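Local coordinates for putative major capsid protein (Cafeteriavirus-dependent mavirus, PDB 6G44) that forms the double jelly-roll building block of the mavirus capsid shell, assembling here as a trimer, at the interface of chains A and B. Sequence-based numbering; all coordinates share one arbitrary frame. Chains: chain A/B, Putative major capsid protein.

The interface of chains A and B. Residues chain A 20-21, 23; chain B 68, 219-221, 286.
A:Ala20, on the short 3-10 helix 19-21 of the N-terminal arm, faces the extended stretch B:Pro219 to B:Val220 to B:Pro221 of the neighbouring subunit, and A:Trp23 follows in an extended loop. A:Trp23 buries more surface than any other residue here (43 Å²). The benzo end of its indole is held between B:Ile286 on one face and B:Pro221, tilted from the ring plane, on the other. CE3 meets the methyl CG1 of B:Val220, which lies nearer the CE3 edge on the proline side, at 3.8 Å, while CZ3 lies 3.8 Å from the ring carbon CD of B:Pro221. The next rim atom, CH2, reaches CG of the same proline at 3.9 Å; the pyrrolidine thus presents its CG-CD side, the two side chains running at about a right angle. The carbonyl oxygen of B:Pro221 lies at the indole edge, in the ring plane. B:Ile286, on strand 285-289, closes in with CD1 3.9 Å from A:Trp23 CE3; its CG1 stands anti to the carbonyl carbon (chi1 -55°) and the chain continues extended, which carries the terminal methyl over the benzo part of the indole face, beside CE3 and CZ3. B:Val220 turns CG1 anti to its backbone N (chi1 177°), directing this methyl to the indole as CG2 faces the carbonyl oxygen of A:Ala20. That same oxygen sits over the proline-side face of the indole, near its rim, as does A:Tyr21 C, so the backbone of the 3-10 helix probably helps fix the ring's position from within chain A. The methyl CB of A:Ala20 rests 3.3 Å from the carbonyl oxygen of B:Pro219 and packs beside B:Val220 CA. B:Leu68 forms a looser flank, its CD1 4.2 Å from A:Tyr21 CE1 and its CD2 near A:Trp23 CH2. Together the residues make a small apolar clasp in which the N-terminal arm of one capsomer subunit docks on its neighbour, probably helping to tie the trimer together.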
loop_
_atom_site.group_PDB
_atom_site.type_symbol
_atom_site.label_atom_id
_atom_site.label_comp_id
_atom_site.label_asym_id
_atom_site.label_seq_id
_atom_site.Cartn_x
_atom_site.Cartn_y
_atom_site.Cartn_z
ATOM N N ALA A 20 24.750 1.917 1.890
ATOM C CA ALA A 20 25.541 3.003 1.269
ATOM C C ALA A 20 27.041 2.815 1.486
ATOM O O ALA A 20 27.837 3.229 0.646
ATOM C CB ALA A 20 25.086 4.348 1.805
ATOM N N TYR A 21 27.435 2.188 2.599
ATOM C CA TYR A 21 28.845 1.919 2.842
ATOM C C TYR A 21 29.366 0.643 2.196
ATOM O O TYR A 21 30.560 0.345 2.319
ATOM C CB TYR A 21 29.147 1.884 4.354
ATOM C CG TYR A 21 29.076 3.209 5.104
ATOM C CD1 TYR A 21 29.404 4.431 4.490
ATOM C CD2 TYR A 21 28.749 3.248 6.436
ATOM C CE1 TYR A 21 29.380 5.615 5.199
ATOM C CE2 TYR A 21 28.710 4.444 7.162
ATOM C CZ TYR A 21 29.030 5.637 6.519
ATOM O OH TYR A 21 28.992 6.815 7.255
ATOM N N TRP A 23 30.425 0.256 -0.694
ATOM C CA TRP A 23 30.763 1.169 -1.786
ATOM C C TRP A 23 30.756 0.431 -3.113
ATOM O O TRP A 23 31.376 -0.635 -3.212
ATOM C CB TRP A 23 32.162 1.776 -1.620
ATOM C CG TRP A 23 32.371 2.468 -0.348
ATOM C CD1 TRP A 23 32.983 1.965 0.762
ATOM C CD2 TRP A 23 32.001 3.811 -0.035
ATOM N NE1 TRP A 23 33.021 2.906 1.739
ATOM C CE2 TRP A 23 32.419 4.052 1.291
ATOM C CE3 TRP A 23 31.348 4.823 -0.734
ATOM C CZ2 TRP A 23 32.199 5.267 1.928
ATOM C CZ3 TRP A 23 31.150 6.025 -0.120
ATOM C CH2 TRP A 23 31.564 6.243 1.204
ATOM N N LEU B 68 32.739 13.241 3.831
ATOM C CA LEU B 68 31.611 12.663 3.121
ATOM C C LEU B 68 30.424 13.626 3.044
ATOM O O LEU B 68 30.092 14.298 4.018
ATOM C CB LEU B 68 31.191 11.352 3.767
ATOM C CG LEU B 68 32.267 10.270 3.833
ATOM C CD1 LEU B 68 31.674 9.007 4.455
ATOM C CD2 LEU B 68 32.901 9.976 2.493
ATOM N N PRO B 219 21.390 6.696 0.011
ATOM C CA PRO B 219 22.257 6.947 -1.137
ATOM C C PRO B 219 23.731 6.844 -0.782
ATOM O O PRO B 219 24.142 7.167 0.344
ATOM C CB PRO B 219 21.923 8.393 -1.522
ATOM C CG PRO B 219 21.480 9.016 -0.253
ATOM C CD PRO B 219 20.828 7.942 0.567
ATOM N N VAL B 220 24.522 6.422 -1.759
ATOM C CA VAL B 220 25.974 6.356 -1.591
ATOM C C VAL B 220 26.493 7.809 -1.512
ATOM O O VAL B 220 26.182 8.618 -2.364
ATOM C CB VAL B 220 26.642 5.572 -2.736
ATOM C CG1 VAL B 220 28.181 5.572 -2.604
ATOM C CG2 VAL B 220 26.119 4.128 -2.772
ATOM N N PRO B 221 27.305 8.127 -0.480
ATOM C CA PRO B 221 27.857 9.463 -0.356
ATOM C C PRO B 221 28.919 9.812 -1.393
ATOM O O PRO B 221 29.533 8.927 -1.989
ATOM C CB PRO B 221 28.525 9.450 1.024
ATOM C CG PRO B 221 28.220 8.164 1.652
ATOM C CD PRO B 221 27.677 7.250 0.636
ATOM N N ILE B 286 35.084 4.917 -6.688
ATOM C CA ILE B 286 33.674 4.693 -6.317
ATOM C C ILE B 286 32.824 4.938 -7.544
ATOM O O ILE B 286 33.046 5.907 -8.297
ATOM C CB ILE B 286 33.197 5.595 -5.160
ATOM C CG1 ILE B 286 34.094 5.457 -3.917
ATOM C CG2 ILE B 286 31.753 5.292 -4.779
ATOM C CD1 ILE B 286 33.929 6.625 -2.951
#